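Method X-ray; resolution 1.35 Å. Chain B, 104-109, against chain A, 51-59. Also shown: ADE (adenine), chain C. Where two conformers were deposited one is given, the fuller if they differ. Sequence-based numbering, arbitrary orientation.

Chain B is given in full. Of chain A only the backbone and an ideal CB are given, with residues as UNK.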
# COMPACT_ATOMS: atom_id res chain seq x y z
N VAL B 104 -1.69 11.54 12.10
CA VAL B 104 -2.09 10.40 12.93
C VAL B 104 -1.43 9.13 12.42
O VAL B 104 -1.06 9.04 11.24
CB VAL B 104 -3.63 10.22 12.98
CG1 VAL B 104 -4.29 11.41 13.66
CG2 VAL B 104 -4.22 9.94 11.59
N PRO B 105 -1.30 8.12 13.29
CA PRO B 105 -0.83 6.80 12.84
C PRO B 105 -1.69 6.21 11.73
O PRO B 105 -2.91 6.36 11.72
CB PRO B 105 -0.96 5.94 14.11
CG PRO B 105 -0.84 6.91 15.24
CD PRO B 105 -1.50 8.18 14.75
N PHE B 106 -1.02 5.53 10.79
CA PHE B 106 -1.67 4.60 9.88
C PHE B 106 -1.35 3.19 10.33
O PHE B 106 -0.17 2.82 10.44
CB PHE B 106 -1.24 4.81 8.42
CG PHE B 106 -1.90 3.85 7.48
CD1 PHE B 106 -3.25 3.97 7.17
CD2 PHE B 106 -1.20 2.78 6.97
CE1 PHE B 106 -3.88 3.07 6.34
CE2 PHE B 106 -1.82 1.87 6.13
CZ PHE B 106 -3.16 2.02 5.81
N VAL B 107 -2.39 2.40 10.59
CA VAL B 107 -2.27 1.06 11.15
C VAL B 107 -2.61 0.06 10.05
O VAL B 107 -3.63 0.20 9.37
CB VAL B 107 -3.22 0.89 12.35
CG1 VAL B 107 -3.21 -0.54 12.86
CG2 VAL B 107 -2.84 1.88 13.45
N LEU B 108 -1.78 -0.98 9.91
CA LEU B 108 -1.98 -1.98 8.87
C LEU B 108 -2.93 -3.07 9.34
O LEU B 108 -2.72 -3.65 10.41
CB LEU B 108 -0.64 -2.62 8.50
CG LEU B 108 0.57 -1.70 8.29
CD1 LEU B 108 1.75 -2.53 7.84
CD2 LEU B 108 0.28 -0.58 7.32
N ILE B 109 -3.95 -3.37 8.54
CA ILE B 109 -4.73 -4.59 8.71
C ILE B 109 -4.29 -5.54 7.60
O ILE B 109 -4.42 -5.22 6.42
CB ILE B 109 -6.24 -4.32 8.66
CG1 ILE B 109 -6.65 -3.39 9.79
CG2 ILE B 109 -6.99 -5.64 8.75
CD1 ILE B 109 -8.11 -3.08 9.78
N UNK A 51 12.26 -6.17 10.14
CA UNK A 51 11.92 -4.77 10.39
C UNK A 51 10.48 -4.52 9.96
O UNK A 51 10.18 -4.34 8.77
CB UNK A 51 12.88 -3.83 9.65
N UNK A 52 9.58 -4.48 10.94
CA UNK A 52 8.15 -4.34 10.67
C UNK A 52 7.81 -2.92 10.22
O UNK A 52 8.04 -1.95 10.94
CB UNK A 52 7.34 -4.71 11.91
N UNK A 53 7.24 -2.80 9.02
CA UNK A 53 6.94 -1.47 8.48
C UNK A 53 5.82 -0.77 9.24
O UNK A 53 5.73 0.47 9.21
CB UNK A 53 6.56 -1.58 7.00
N UNK A 54 4.97 -1.51 9.95
CA UNK A 54 3.86 -0.87 10.65
C UNK A 54 4.30 0.10 11.74
O UNK A 54 3.60 1.07 12.01
CB UNK A 54 2.96 -1.94 11.27
N UNK A 55 5.46 -0.13 12.35
CA UNK A 55 5.94 0.85 13.33
C UNK A 55 6.36 2.15 12.68
O UNK A 55 6.38 3.19 13.34
CB UNK A 55 7.11 0.27 14.12
N UNK A 56 6.67 2.12 11.38
CA UNK A 56 6.94 3.35 10.64
C UNK A 56 5.64 4.06 10.28
O UNK A 56 5.50 5.26 10.50
CB UNK A 56 7.75 3.05 9.37
N UNK A 57 4.69 3.32 9.69
CA UNK A 57 3.45 3.97 9.27
C UNK A 57 2.66 4.50 10.46
O UNK A 57 1.89 5.45 10.31
CB UNK A 57 2.59 2.99 8.47
N UNK A 58 2.85 3.91 11.64
CA UNK A 58 2.20 4.40 12.85
C UNK A 58 2.83 5.66 13.41
O UNK A 58 2.28 6.21 14.38
CB UNK A 58 2.22 3.31 13.92
N UNK A 59 3.93 6.14 12.84
CA UNK A 59 4.57 7.37 13.31
C UNK A 59 4.43 8.45 12.25
O UNK A 59 5.23 8.49 11.30
CB UNK A 59 6.04 7.13 13.64
N9 ADE C . 12.03 -7.84 3.54
C8 ADE C . 13.17 -8.53 3.23
N7 ADE C . 14.00 -8.66 4.23
C5 ADE C . 13.37 -8.00 5.28
C6 ADE C . 13.74 -7.78 6.62
N6 ADE C . 14.90 -8.22 7.17
N1 ADE C . 12.88 -7.10 7.40
C2 ADE C . 11.73 -6.66 6.86
N3 ADE C . 11.28 -6.81 5.61
C4 ADE C . 12.16 -7.50 4.87

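Position 51 lies beyond the reach of chain B: nothing of that stretch comes within 5.5 Å of its ideal CB, so the contact leaves the choice open. Its backbone N, however, points at the adenine, and a main-chain bond makes no demand on the side chain. The residue is Ala51(A), whose N donates to N1 of ADE at 3.0 Å.

Position 52 also has an ideal CB with no neighbour on chain B, and its CA-to-CB bond runs sideways. The chain turns into a helix just after it, so a side chain able to accept from a free backbone N would suit: Asp, Asn, Ser, Thr or a folded Glu. It is Glu52(A), with chi2 at p, curling back so that OE2 takes a bond from the N of position 54 at 2.9 Å. The same OE2 comes 3.9 Å from Leu108(B) CD1.

At position 53 the ideal CB sits 5.0 Å from Leu108(B) CD1, sideways to chain B. A branched or longer apolar side chain could close that gap. Val53(A) does so, its CG1 reaching 3.6 Å from Leu108(B) CD1.

Position 54 leaves little room. Its phi/psi of -63/-29 are ordinary helix values that any residue could adopt, but an ideal CB would stand 3.7 Å from Leu108(B) CD1, so Gly or Ala looks the safest choice. It is Gly54(A), and Leu108(B) CD1 packs directly on its backbone, 3.9 Å from Gly54(A) CA; an ideal CB at 3.7 Å from that same CD1 would not by itself clash.

Positions 55 and 56 have no chain B atom near their ideal CB atoms, and the contact asks nothing of them. The CA-to-CB bond points away at 55, which is Asn55(A), and sideways at 56, where the side chain of Ile56(A) leads away.

Position 57 points straight toward chain B. Its ideal CB is 3.4 Å from Phe106(B) O, an acceptor, and 4.4 Å from Leu108(B) CD2, a methyl. A short donor is wanted: Ser would serve, and Thr adds a methyl. Thr57(A), at chi1 p, donates from OG1 to Phe106(B) O at 2.8 Å, while its CB meets the edge of the Phe106(B) ring, 4.1 Å from CD2. Its backbone O accepts from Phe106(B) N at 3.0 Å, so one residue satisfies both polar main-chain atoms of the phenylalanine. A water links that same O to Val104(B) O.

At position 58 the ideal CB lies 4.1 Å from Pro105(B) CB and 5.3 Å from Val107(B) CG2, which favours a chain with an aliphatic stem. Beyond, Leu108(B) N could be served by an acceptor at the tip, perhaps through water; Glu or Gln would fit, and Met would satisfy the stem alone. It is Glu58(A): CG packs 4.0 Å from Val107(B) CG2, and OE2 accepts from a water, 2.6 Å away, that in turn accepts from Leu108(B) N at 2.9 Å.

Position 59 points away, leaving chain B indifferent. Asn59(A) serves as the N-cap of a following helix.

Chain A 51-59: AEVGNITEN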
# COMPACT_ATOMS: atom_id res chain seq x y z
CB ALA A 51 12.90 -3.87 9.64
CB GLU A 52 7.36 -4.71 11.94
CG GLU A 52 5.88 -4.36 11.92
CD GLU A 52 5.12 -5.03 10.80
OE1 GLU A 52 5.30 -6.26 10.60
OE2 GLU A 52 4.34 -4.32 10.11
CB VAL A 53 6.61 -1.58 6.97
CG1 VAL A 53 5.19 -2.09 6.78
CG2 VAL A 53 6.83 -0.25 6.28
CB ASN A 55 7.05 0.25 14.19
CG ASN A 55 6.55 -0.84 15.11
OD1 ASN A 55 5.55 -0.66 15.82
ND2 ASN A 55 7.21 -2.00 15.09
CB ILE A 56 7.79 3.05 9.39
CG1 ILE A 56 9.10 2.36 9.77
CG2 ILE A 56 8.01 4.33 8.56
CD1 ILE A 56 9.94 3.15 10.76
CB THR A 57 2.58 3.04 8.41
OG1 THR A 57 2.16 1.90 9.17
CG2 THR A 57 3.36 2.58 7.20
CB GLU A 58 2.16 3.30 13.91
CG GLU A 58 1.17 2.23 13.58
CD GLU A 58 1.21 1.06 14.54
OE1 GLU A 58 1.58 1.25 15.72
OE2 GLU A 58 0.84 -0.05 14.10
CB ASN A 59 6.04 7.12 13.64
CG ASN A 59 6.66 8.28 14.38
OD1 ASN A 59 7.15 9.23 13.77
ND2 ASN A 59 6.60 8.23 15.71
O HOH W 1 1.19 8.20 9.67
O HOH W 2 0.41 -1.19 11.81
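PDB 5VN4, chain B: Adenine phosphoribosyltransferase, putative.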